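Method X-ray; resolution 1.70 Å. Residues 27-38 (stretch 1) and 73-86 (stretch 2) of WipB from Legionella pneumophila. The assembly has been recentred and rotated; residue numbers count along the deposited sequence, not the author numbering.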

# COMPACT_ATOMS: atom_id res chain seq x y z
N ILE A 27 7.50 -15.55 8.27
CA ILE A 27 7.24 -15.60 6.84
C ILE A 27 8.52 -15.86 6.05
O ILE A 27 8.50 -16.56 5.04
CB ILE A 27 6.56 -14.30 6.37
CG1 ILE A 27 5.33 -13.99 7.22
CG2 ILE A 27 6.20 -14.42 4.88
CD1 ILE A 27 4.23 -15.00 7.02
N ILE A 28 9.64 -15.25 6.45
CA ILE A 28 10.86 -15.34 5.68
C ILE A 28 12.01 -15.75 6.58
O ILE A 28 12.02 -15.49 7.78
CB ILE A 28 11.24 -14.03 4.95
CG1 ILE A 28 11.58 -12.95 5.97
CG2 ILE A 28 10.14 -13.59 4.00
CD1 ILE A 28 12.00 -11.62 5.34
N ALA A 29 13.00 -16.37 5.95
CA ALA A 29 14.28 -16.67 6.57
C ALA A 29 15.38 -15.88 5.88
O ALA A 29 15.41 -15.77 4.65
CB ALA A 29 14.60 -18.17 6.52
N ILE A 30 16.26 -15.30 6.69
CA ILE A 30 17.40 -14.52 6.22
C ILE A 30 18.47 -14.67 7.28
O ILE A 30 18.17 -14.69 8.47
CB ILE A 30 17.02 -13.03 5.98
CG1 ILE A 30 18.17 -12.25 5.32
CG2 ILE A 30 16.65 -12.35 7.28
CD1 ILE A 30 17.84 -10.74 5.12
N SER A 31 19.71 -14.82 6.85
CA SER A 31 20.78 -15.02 7.81
C SER A 31 20.98 -13.77 8.65
O SER A 31 20.65 -12.65 8.23
CB SER A 31 22.08 -15.39 7.10
OG SER A 31 22.61 -14.31 6.33
N PRO A 32 21.50 -13.93 9.87
CA PRO A 32 21.86 -12.75 10.66
C PRO A 32 22.83 -11.83 9.94
O PRO A 32 22.71 -10.60 10.06
CB PRO A 32 22.50 -13.37 11.92
CG PRO A 32 21.87 -14.71 12.04
CD PRO A 32 21.65 -15.18 10.63
N GLU A 33 23.79 -12.38 9.20
CA GLU A 33 24.74 -11.49 8.54
C GLU A 33 24.08 -10.70 7.41
O GLU A 33 24.40 -9.51 7.20
CB GLU A 33 25.95 -12.28 8.02
CG GLU A 33 27.03 -11.37 7.45
CD GLU A 33 28.39 -12.04 7.27
OE1 GLU A 33 28.46 -13.29 7.22
OE2 GLU A 33 29.39 -11.30 7.19
N ASN A 34 23.13 -11.32 6.70
CA ASN A 34 22.43 -10.60 5.63
C ASN A 34 21.39 -9.64 6.18
O ASN A 34 21.11 -8.60 5.56
CB ASN A 34 21.76 -11.58 4.67
CG ASN A 34 22.74 -12.20 3.69
OD1 ASN A 34 23.81 -11.64 3.43
ND2 ASN A 34 22.38 -13.36 3.13
N TYR A 35 20.76 -9.98 7.30
CA TYR A 35 19.94 -9.01 7.99
C TYR A 35 20.76 -7.78 8.36
O TYR A 35 20.31 -6.64 8.17
CB TYR A 35 19.35 -9.68 9.23
CG TYR A 35 18.27 -8.91 9.94
CD1 TYR A 35 18.59 -7.84 10.77
CD2 TYR A 35 16.95 -9.28 9.82
CE1 TYR A 35 17.62 -7.16 11.45
CE2 TYR A 35 15.96 -8.60 10.49
CZ TYR A 35 16.30 -7.54 11.30
OH TYR A 35 15.33 -6.84 11.97
N ALA A 36 21.97 -7.99 8.88
CA ALA A 36 22.78 -6.85 9.28
C ALA A 36 23.18 -6.02 8.07
O ALA A 36 23.17 -4.79 8.13
CB ALA A 36 24.03 -7.30 10.05
N LYS A 37 23.52 -6.69 6.96
CA LYS A 37 23.79 -5.97 5.73
C LYS A 37 22.57 -5.15 5.29
O LYS A 37 22.70 -3.99 4.87
CB LYS A 37 24.19 -6.93 4.61
CG LYS A 37 25.65 -7.44 4.65
CD LYS A 37 25.91 -8.43 3.50
CE LYS A 37 27.38 -8.83 3.34
NZ LYS A 37 27.91 -9.61 4.49
N PHE A 38 21.37 -5.74 5.39
CA PHE A 38 20.14 -5.04 5.01
C PHE A 38 19.96 -3.78 5.85
O PHE A 38 19.71 -2.68 5.31
CB PHE A 38 18.95 -5.98 5.18
CG PHE A 38 17.64 -5.46 4.63
CD1 PHE A 38 16.97 -4.41 5.24
CD2 PHE A 38 17.04 -6.11 3.56
CE1 PHE A 38 15.75 -3.97 4.76
CE2 PHE A 38 15.84 -5.68 3.07
CZ PHE A 38 15.18 -4.62 3.66
N LYS A 73 22.60 -2.97 -6.60
CA LYS A 73 23.02 -4.34 -6.88
C LYS A 73 23.19 -5.14 -5.59
O LYS A 73 22.79 -6.30 -5.52
CB LYS A 73 24.29 -4.35 -7.74
CG LYS A 73 25.56 -3.99 -7.01
CD LYS A 73 26.62 -3.46 -7.96
CE LYS A 73 26.98 -4.45 -9.04
NZ LYS A 73 28.29 -4.10 -9.66
N GLN A 74 23.72 -4.52 -4.53
CA GLN A 74 23.88 -5.27 -3.29
C GLN A 74 22.53 -5.51 -2.63
O GLN A 74 22.29 -6.59 -2.06
CB GLN A 74 24.84 -4.59 -2.31
CG GLN A 74 25.09 -5.56 -1.14
CD GLN A 74 26.01 -5.08 -0.03
OE1 GLN A 74 26.38 -3.91 0.06
NE2 GLN A 74 26.37 -6.00 0.84
N TYR A 75 21.64 -4.52 -2.68
CA TYR A 75 20.30 -4.72 -2.14
C TYR A 75 19.62 -5.90 -2.83
O TYR A 75 19.03 -6.76 -2.17
CB TYR A 75 19.45 -3.46 -2.30
CG TYR A 75 18.09 -3.63 -1.67
CD1 TYR A 75 17.94 -3.54 -0.29
CD2 TYR A 75 16.98 -3.94 -2.43
CE1 TYR A 75 16.71 -3.72 0.32
CE2 TYR A 75 15.73 -4.14 -1.82
CZ TYR A 75 15.62 -4.02 -0.45
OH TYR A 75 14.41 -4.20 0.17
N ASN A 76 19.69 -5.96 -4.16
CA ASN A 76 19.04 -7.05 -4.89
C ASN A 76 19.73 -8.39 -4.62
O ASN A 76 19.07 -9.43 -4.67
CB ASN A 76 19.01 -6.74 -6.39
CG ASN A 76 18.03 -5.63 -6.73
OD1 ASN A 76 17.18 -5.26 -5.92
ND2 ASN A 76 18.15 -5.10 -7.94
N ALA A 77 21.04 -8.38 -4.35
CA ALA A 77 21.71 -9.61 -3.92
C ALA A 77 21.18 -10.09 -2.57
O ALA A 77 21.09 -11.30 -2.32
CB ALA A 77 23.22 -9.39 -3.84
N LEU A 78 20.86 -9.16 -1.66
CA LEU A 78 20.26 -9.58 -0.40
C LEU A 78 18.87 -10.15 -0.61
O LEU A 78 18.52 -11.19 -0.03
CB LEU A 78 20.23 -8.41 0.59
CG LEU A 78 21.56 -7.84 1.07
CD1 LEU A 78 21.36 -6.64 2.00
CD2 LEU A 78 22.39 -8.92 1.77
N ILE A 79 18.06 -9.49 -1.45
CA ILE A 79 16.72 -10.00 -1.74
C ILE A 79 16.79 -11.42 -2.29
O ILE A 79 15.97 -12.29 -1.95
CB ILE A 79 16.00 -9.06 -2.73
CG1 ILE A 79 15.81 -7.67 -2.11
CG2 ILE A 79 14.69 -9.67 -3.21
CD1 ILE A 79 14.88 -7.63 -0.87
N ALA A 80 17.76 -11.69 -3.16
CA ALA A 80 17.93 -13.00 -3.78
C ALA A 80 18.32 -14.07 -2.77
O ALA A 80 18.26 -15.26 -3.11
CB ALA A 80 19.00 -12.93 -4.87
N GLN A 81 18.73 -13.69 -1.58
CA GLN A 81 19.06 -14.62 -0.51
C GLN A 81 17.97 -14.71 0.55
O GLN A 81 18.21 -15.31 1.61
CB GLN A 81 20.38 -14.22 0.13
CG GLN A 81 21.55 -14.31 -0.84
CD GLN A 81 22.84 -13.87 -0.21
OE1 GLN A 81 23.41 -14.59 0.61
NE2 GLN A 81 23.30 -12.65 -0.55
N ILE A 82 16.81 -14.11 0.32
CA ILE A 82 15.67 -14.21 1.22
C ILE A 82 14.81 -15.37 0.75
O ILE A 82 14.56 -15.52 -0.45
CB ILE A 82 14.88 -12.89 1.25
CG1 ILE A 82 15.70 -11.80 1.96
CG2 ILE A 82 13.53 -13.09 1.91
CD1 ILE A 82 15.07 -10.37 1.86
N LYS A 83 14.40 -16.23 1.68
CA LYS A 83 13.54 -17.35 1.37
C LYS A 83 12.23 -17.20 2.13
O LYS A 83 12.23 -16.94 3.33
CB LYS A 83 14.19 -18.69 1.73
CG LYS A 83 13.70 -19.82 0.83
CD LYS A 83 13.78 -21.17 1.49
CE LYS A 83 13.14 -22.21 0.58
NZ LYS A 83 11.97 -21.64 -0.16
N ILE A 84 11.13 -17.36 1.41
CA ILE A 84 9.82 -17.44 2.03
C ILE A 84 9.67 -18.86 2.58
O ILE A 84 9.86 -19.83 1.85
CB ILE A 84 8.70 -17.10 1.03
CG1 ILE A 84 8.53 -15.58 0.90
CG2 ILE A 84 7.37 -17.69 1.47
CD1 ILE A 84 9.76 -14.83 0.37
N ILE A 85 9.38 -18.97 3.87
CA ILE A 85 9.26 -20.26 4.54
C ILE A 85 7.83 -20.56 4.97
O ILE A 85 7.58 -21.65 5.50
CB ILE A 85 10.19 -20.35 5.77
CG1 ILE A 85 9.80 -19.28 6.80
CG2 ILE A 85 11.62 -20.17 5.34
CD1 ILE A 85 10.60 -19.33 8.08
N ASN A 86 6.90 -19.62 4.79
CA ASN A 86 5.50 -19.84 5.13
C ASN A 86 4.64 -19.20 4.06
O ASN A 86 4.62 -17.97 3.93
CB ASN A 86 5.16 -19.26 6.51
CG ASN A 86 3.80 -19.74 7.01
OD1 ASN A 86 2.90 -20.00 6.23
ND2 ASN A 86 3.67 -19.89 8.32
O HOH W 1 20.16 -15.12 3.86
O HOH W 2 25.19 -11.42 1.02

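The two stretches run against each other twice over: a short antiparallel strand pair joins Ile-28 and Ala-29 to Ile-84 and Lys-83, and the helices that flank it, 32-38 and the helix of residues 73-79, which enters from earlier in the chain, pass at 146° with their axes 10.3 Å apart at closest approach. Together they bury 821 Å².

Backbone groups do most of the bonding in the strands. Ala-29 and Lys-83 form the hydrogen-bonded pair, Ala-29 N donating to Lys-83 O (2.8 Å) and Lys-83 N to Ala-29 O (3.2 Å), both nearly straight. Two residues along, Ile-27 O accepts from Ile-85 N at 2.8 Å and, weakly, from Asn-86 N at 3.5 Å. Ile-28 and Ile-84 are the non-hydrogen-bonded pair; their side chains share one face of the sheet, where Ile-28 CG2 lies 3.9 Å from Ile-84 CD1. Ile-82 extends this apolar patch, its CG2 lying 3.9 Å from Ile-28 CB and its CG1 4.0 Å from Ile-30 CD1.

Asn-34 is the polar link between the first helix and the turn at Gln-81. Its backbone N is capped by Ser-31 OG (3.1 Å), serving an amide in the first helical turn, which lacks an earlier helical carbonyl. Its side-chain ND2 donates to Gln-81 OE1 (3.0 Å) and to water 1 (O at 2.9 Å), which also accepts from Ser-31 N and donates to Gln-81 O. Water 2 donates to Asn-34 OD1 and accepts from Gln-81 NE2, whose other bond goes to Ala-77 O (3.1 Å). Both amide side chains are thus satisfied at each end.

Beyond Asn-34 the contact becomes mainly apolar. Leu-78 points toward stretch 1, its CD1 4.0 Å from Phe-38 CB, while the Phe-38 and Tyr-75 rings meet obliquely, where Phe-38 CE2 lies 3.5 Å from Tyr-75 CE1; Tyr-75 OH is bonded elsewhere in the structure.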